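PDB 4CNL: putative pneumococcal surface protein, which probably recognises the choline groups of pneumococcal teichoic acids through a choline-binding repeat domain, so holding the protein on the cell surface. Local coordinates for residues M38-E42 with Y54-G59; W66-Y71 with L95-Y101. The contacts are given in a common frame with arbitrary orientation. Numbering follows the deposited sequence.

How the contacts relate
Both contacts use the same turn-forming sequence, LKSDG, at two places along the repeat array: a type I turn ending in glycine, first at K56-G59, then at K96-G99. In contact 1 it packs on the loop leading into its own hairpin and is held by three backbone hydrogen bonds; the contact is partly buried, with several exposed polar side chains and 423 Å² covered. Contact 2, closer to the middle of the elongated chain and also partly buried, sets the turn against a preceding hairpin. It covers 344 Å², relies on aromatic and apolar packing, and has one weak direct hydrogen bond. Y54 CE2 of contact 1 touches Q67 OE1 of contact 2 at 3.4 Å.

Contact 1 (M38-E42 with Y54-G59); sequences MAQSE and YLKSDG. With CHT (choline ion), chain D.
Three backbone hydrogen bonds join M38-E42 to Y54-G59: S41 N to K56 O (3.1 Å), E42 N to L55 O (3.1 Å) and L55 N to E42 O (2.9 Å). S41 and E42 both face L55 in a G1 beta bulge, S41 taking the positive phi (47/52), and E42-L55 is an antiparallel hydrogen-bonded pair (CA-CA 5.5 Å). K56 O also accepts from G59 N (2.9 Å), closing a type I turn over K56-G59. E42 (chi1 p) folds back so that OE2 accepts from Q40 N (2.9 Å), and its charge also meets K33. A water sits 2.9 Å from A39 O and 2.6 Å from G59 O; another is 2.6 Å from Y54 OH.

Buried A39 fits its small CB against L55 CG (3.7 Å). At G59 (phi 94°) a CB would collide with M38 SD; instead its CA approaches A39 O at 3.5 Å. Choline O6 donates to D58 O (3.1 Å), while extended M38 (chi1 and chi2 t) puts SD 3.7 Å from choline C5, in a pocket completed by W5, W12 and Y30. D58 OD1 hydrogen-bonds S60 OG. The contact extends the base of hairpin 42-46/51-55, with Y54 against W43 and M38 on strand 30-32.

Contact 2 (W66-Y71 with L95-Y101); sequences WQGAYY and LKSDGSY. With CHT (choline ion), chain G; CHT (choline ion), chain H; SO4 (sulfate ion), chain K.
At the apolar centre, L95 (chi1 and chi2 m) points toward W66-Y71, placing methyl CD1 3.8 Å from W66 CZ3 and methyl CD2 4.1 Å from Y71 CB. Y101 (chi1 p) brings CD1 within 3.8 Å of W66 CZ3 and 3.9 Å of A69 CB, the ring centroids of W66 (six-membered) and Y101 being 5.4 Å apart and the planes at 78°. A69 is small enough to approach S100 closely (CA-CA 4.8 Å).

Outward, type II' turn Q67-Y70 (G68 at 60/-131) has Q67 N to Y70 O (2.8 Å) and Y70 N to Q67 O (3.0 Å). Opposing it, type I turn K96-G99 has G99 N to K96 O at 2.7 Å; a CB on G99 (phi 101°) would strike Y70 CD1.

At the polar edge, Y101 N gives a weak hydrogen bond to A69 O (3.1 Å). One water joins Y71 N (2.8 Å) to G99 O (2.6 Å), another Y70 OH (2.6 Å) to D98 O (2.8 Å). D98 OD1 accepts from S100 N (3.1 Å), making an Asx turn, and from S100 OG (3.0 Å).

One choline lies over ring faces of W66 and Y101, consistent with cation-pi binding, and its O6 donates to G68 O (2.7 Å); Y93 and D115 complete this site. Y70 offers a face to a second choline. Aromatic pockets formed between successive hairpins are the hallmark of choline-binding repeats.

Contact 1 (M38-E42 with Y54-G59)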
# COMPACT_ATOMS: atom_id res chain seq x y z
N MET A 38 3.21 -16.75 24.34
CA MET A 38 2.42 -15.95 23.39
C MET A 38 3.22 -14.78 22.82
O MET A 38 3.80 -14.00 23.57
CB MET A 38 1.16 -15.43 24.08
CG MET A 38 0.23 -14.67 23.15
SD MET A 38 -1.12 -13.86 24.00
CE MET A 38 -0.29 -12.48 24.76
N ALA A 39 3.24 -14.66 21.49
CA ALA A 39 3.87 -13.50 20.86
C ALA A 39 3.12 -12.22 21.21
O ALA A 39 1.89 -12.19 21.29
CB ALA A 39 3.94 -13.70 19.35
N GLN A 40 3.87 -11.14 21.41
CA GLN A 40 3.27 -9.87 21.79
C GLN A 40 4.14 -8.73 21.28
O GLN A 40 5.36 -8.74 21.46
CB GLN A 40 3.10 -9.79 23.30
CG GLN A 40 2.29 -8.60 23.76
CD GLN A 40 2.06 -8.62 25.26
OE1 GLN A 40 1.46 -9.55 25.79
NE2 GLN A 40 2.54 -7.59 25.95
N SER A 41 3.49 -7.75 20.64
CA SER A 41 4.18 -6.58 20.09
C SER A 41 5.41 -6.98 19.31
O SER A 41 6.51 -6.49 19.55
CB SER A 41 4.55 -5.61 21.21
OG SER A 41 3.37 -5.12 21.82
N GLU A 42 5.23 -7.90 18.38
CA GLU A 42 6.36 -8.39 17.62
C GLU A 42 5.92 -9.02 16.32
O GLU A 42 4.75 -9.43 16.17
CB GLU A 42 7.17 -9.40 18.45
CG GLU A 42 6.44 -10.71 18.70
CD GLU A 42 7.18 -11.59 19.69
OE1 GLU A 42 8.26 -12.10 19.35
OE2 GLU A 42 6.67 -11.76 20.81
N TYR A 54 2.02 -9.52 12.33
CA TYR A 54 2.34 -8.69 13.48
C TYR A 54 1.37 -8.96 14.62
O TYR A 54 0.17 -8.74 14.49
CB TYR A 54 2.31 -7.20 13.14
CG TYR A 54 2.80 -6.38 14.31
CD1 TYR A 54 4.15 -6.36 14.64
CD2 TYR A 54 1.92 -5.68 15.11
CE1 TYR A 54 4.61 -5.64 15.72
CE2 TYR A 54 2.37 -4.95 16.20
CZ TYR A 54 3.72 -4.93 16.49
OH TYR A 54 4.18 -4.22 17.57
N LEU A 55 1.91 -9.43 15.74
CA LEU A 55 1.08 -9.59 16.93
C LEU A 55 1.08 -8.30 17.75
O LEU A 55 2.13 -7.78 18.11
CB LEU A 55 1.56 -10.78 17.78
CG LEU A 55 1.40 -12.16 17.13
CD1 LEU A 55 0.01 -12.34 16.47
CD2 LEU A 55 2.53 -12.47 16.14
N LYS A 56 -0.12 -7.80 18.02
CA LYS A 56 -0.30 -6.54 18.74
C LYS A 56 0.01 -6.67 20.23
O LYS A 56 0.44 -7.73 20.69
CB LYS A 56 -1.72 -6.03 18.52
CG LYS A 56 -1.99 -5.65 17.07
CD LYS A 56 -3.42 -5.17 16.84
CE LYS A 56 -4.42 -6.30 16.89
NZ LYS A 56 -5.81 -5.83 16.63
N SER A 57 -0.21 -5.59 20.97
CA SER A 57 0.14 -5.56 22.39
C SER A 57 -0.71 -6.51 23.22
O SER A 57 -0.31 -6.94 24.30
CB SER A 57 0.00 -4.14 22.94
OG SER A 57 -1.36 -3.73 22.93
N ASP A 58 -1.90 -6.84 22.73
CA ASP A 58 -2.74 -7.80 23.44
C ASP A 58 -2.52 -9.21 22.92
O ASP A 58 -3.20 -10.14 23.35
CB ASP A 58 -4.23 -7.42 23.33
CG ASP A 58 -4.68 -7.18 21.90
OD1 ASP A 58 -4.09 -7.73 20.95
OD2 ASP A 58 -5.67 -6.43 21.73
N GLY A 59 -1.57 -9.37 22.00
CA GLY A 59 -1.27 -10.68 21.43
C GLY A 59 -2.01 -10.99 20.14
O GLY A 59 -1.61 -11.88 19.40
C4 CHT D . -4.33 -11.66 26.99
C5 CHT D . -3.96 -12.93 26.24
C6 CHT D . -6.29 -13.11 25.84
C7 CHT D . -4.83 -14.84 25.18
C8 CHT D . -5.28 -14.47 27.46
O6 CHT D . -3.75 -10.54 26.33
N1 CHT D . -5.09 -13.84 26.19
O HOH W 1 0.02 -13.85 19.91
O HOH W 2 6.65 -3.52 17.80

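Contact 2 (W66-Y71 with L95-Y101)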
# COMPACT_ATOMS: atom_id res chain seq x y z
N TRP A 66 -2.11 -0.69 9.48
CA TRP A 66 -0.70 -0.37 9.35
C TRP A 66 0.06 -0.67 10.64
O TRP A 66 -0.44 -0.47 11.74
CB TRP A 66 -0.53 1.11 8.97
CG TRP A 66 -1.08 1.41 7.61
CD1 TRP A 66 -2.36 1.80 7.31
CD2 TRP A 66 -0.38 1.31 6.37
NE1 TRP A 66 -2.49 1.95 5.95
CE2 TRP A 66 -1.29 1.66 5.35
CE3 TRP A 66 0.93 0.96 6.02
CZ2 TRP A 66 -0.93 1.68 4.00
CZ3 TRP A 66 1.29 0.98 4.67
CH2 TRP A 66 0.35 1.34 3.68
N GLN A 67 1.27 -1.20 10.48
CA GLN A 67 2.23 -1.25 11.56
C GLN A 67 3.51 -0.63 11.02
O GLN A 67 4.24 -1.24 10.23
CB GLN A 67 2.46 -2.69 12.05
CG GLN A 67 3.51 -2.80 13.14
CD GLN A 67 3.12 -2.06 14.41
OE1 GLN A 67 1.94 -1.91 14.72
NE2 GLN A 67 4.12 -1.60 15.14
N GLY A 68 3.77 0.60 11.44
CA GLY A 68 4.84 1.37 10.83
C GLY A 68 4.53 1.53 9.35
O GLY A 68 3.40 1.86 8.97
N ALA A 69 5.53 1.24 8.52
CA ALA A 69 5.43 1.38 7.07
C ALA A 69 4.81 0.15 6.42
O ALA A 69 4.75 0.06 5.19
CB ALA A 69 6.81 1.62 6.50
N TYR A 70 4.35 -0.79 7.24
CA TYR A 70 3.91 -2.10 6.76
C TYR A 70 2.40 -2.26 6.86
O TYR A 70 1.78 -1.74 7.78
CB TYR A 70 4.63 -3.20 7.57
CG TYR A 70 6.13 -3.06 7.49
CD1 TYR A 70 6.82 -3.43 6.35
CD2 TYR A 70 6.86 -2.53 8.56
CE1 TYR A 70 8.18 -3.29 6.26
CE2 TYR A 70 8.24 -2.40 8.48
CZ TYR A 70 8.89 -2.78 7.32
OH TYR A 70 10.25 -2.65 7.21
N TYR A 71 1.80 -2.97 5.91
CA TYR A 71 0.36 -3.16 5.93
C TYR A 71 -0.02 -4.62 6.12
O TYR A 71 0.43 -5.49 5.38
CB TYR A 71 -0.27 -2.62 4.63
CG TYR A 71 -1.78 -2.60 4.68
CD1 TYR A 71 -2.46 -1.58 5.35
CD2 TYR A 71 -2.53 -3.59 4.06
CE1 TYR A 71 -3.83 -1.55 5.41
CE2 TYR A 71 -3.92 -3.57 4.11
CZ TYR A 71 -4.56 -2.55 4.80
OH TYR A 71 -5.94 -2.52 4.86
N LEU A 95 2.73 -1.80 -1.63
CA LEU A 95 3.75 -2.24 -0.71
C LEU A 95 4.88 -2.88 -1.49
O LEU A 95 4.66 -3.81 -2.26
CB LEU A 95 3.17 -3.23 0.31
CG LEU A 95 2.15 -2.69 1.31
CD1 LEU A 95 2.62 -1.41 2.01
CD2 LEU A 95 0.76 -2.53 0.71
N LYS A 96 6.08 -2.36 -1.30
CA LYS A 96 7.26 -2.85 -2.00
C LYS A 96 7.61 -4.26 -1.54
O LYS A 96 7.05 -4.75 -0.56
CB LYS A 96 8.43 -1.89 -1.77
CG LYS A 96 8.16 -0.49 -2.29
CD LYS A 96 9.36 0.40 -2.07
CE LYS A 96 9.40 0.94 -0.65
NZ LYS A 96 10.78 1.31 -0.26
N SER A 97 8.51 -4.94 -2.26
CA SER A 97 8.86 -6.31 -1.90
C SER A 97 9.47 -6.40 -0.51
O SER A 97 9.41 -7.44 0.14
CB SER A 97 9.81 -6.92 -2.94
OG SER A 97 10.74 -5.97 -3.43
N ASP A 98 10.05 -5.30 -0.02
CA ASP A 98 10.55 -5.28 1.35
C ASP A 98 9.45 -5.01 2.37
O ASP A 98 9.70 -5.00 3.57
CB ASP A 98 11.68 -4.25 1.50
CG ASP A 98 11.20 -2.80 1.37
OD1 ASP A 98 10.02 -2.56 1.04
OD2 ASP A 98 12.02 -1.89 1.59
N GLY A 99 8.23 -4.77 1.89
CA GLY A 99 7.10 -4.57 2.79
C GLY A 99 6.68 -3.12 3.00
O GLY A 99 5.51 -2.85 3.27
N SER A 100 7.63 -2.19 2.90
CA SER A 100 7.32 -0.79 3.20
C SER A 100 6.59 -0.11 2.05
O SER A 100 6.85 -0.39 0.88
CB SER A 100 8.61 -0.03 3.54
OG SER A 100 9.46 0.02 2.40
N TYR A 101 5.67 0.80 2.36
CA TYR A 101 4.85 1.39 1.31
C TYR A 101 5.66 2.35 0.44
O TYR A 101 6.57 3.02 0.92
CB TYR A 101 3.63 2.10 1.91
CG TYR A 101 3.91 3.34 2.72
CD1 TYR A 101 4.23 3.25 4.08
CD2 TYR A 101 3.81 4.61 2.16
CE1 TYR A 101 4.47 4.38 4.84
CE2 TYR A 101 4.05 5.73 2.92
CZ TYR A 101 4.37 5.62 4.25
OH TYR A 101 4.60 6.76 5.01
C4 CHT G . 2.05 4.92 7.88
C5 CHT G . 1.21 4.35 6.73
C6 CHT G . -0.07 4.98 4.84
C7 CHT G . -0.54 5.88 6.95
C8 CHT G . 1.43 6.51 5.81
O6 CHT G . 1.89 4.11 9.04
N1 CHT G . 0.50 5.43 6.08
C4 CHT H . 10.92 -5.43 9.79
C5 CHT H . 10.52 -6.11 8.48
C6 CHT H . 9.06 -7.71 7.53
C7 CHT H . 9.64 -7.85 9.80
C8 CHT H . 8.22 -6.13 9.05
O6 CHT H . 11.93 -4.46 9.54
N1 CHT H . 9.36 -6.95 8.72
S SO4 K . 8.89 -4.33 -5.82
O1 SO4 K . 9.64 -5.56 -5.61
O2 SO4 K . 7.52 -4.65 -6.20
O3 SO4 K . 8.91 -3.49 -4.63
O4 SO4 K . 9.56 -3.59 -6.89
O HOH W 3 11.44 -3.24 4.93
O HOH W 4 3.53 -4.35 4.13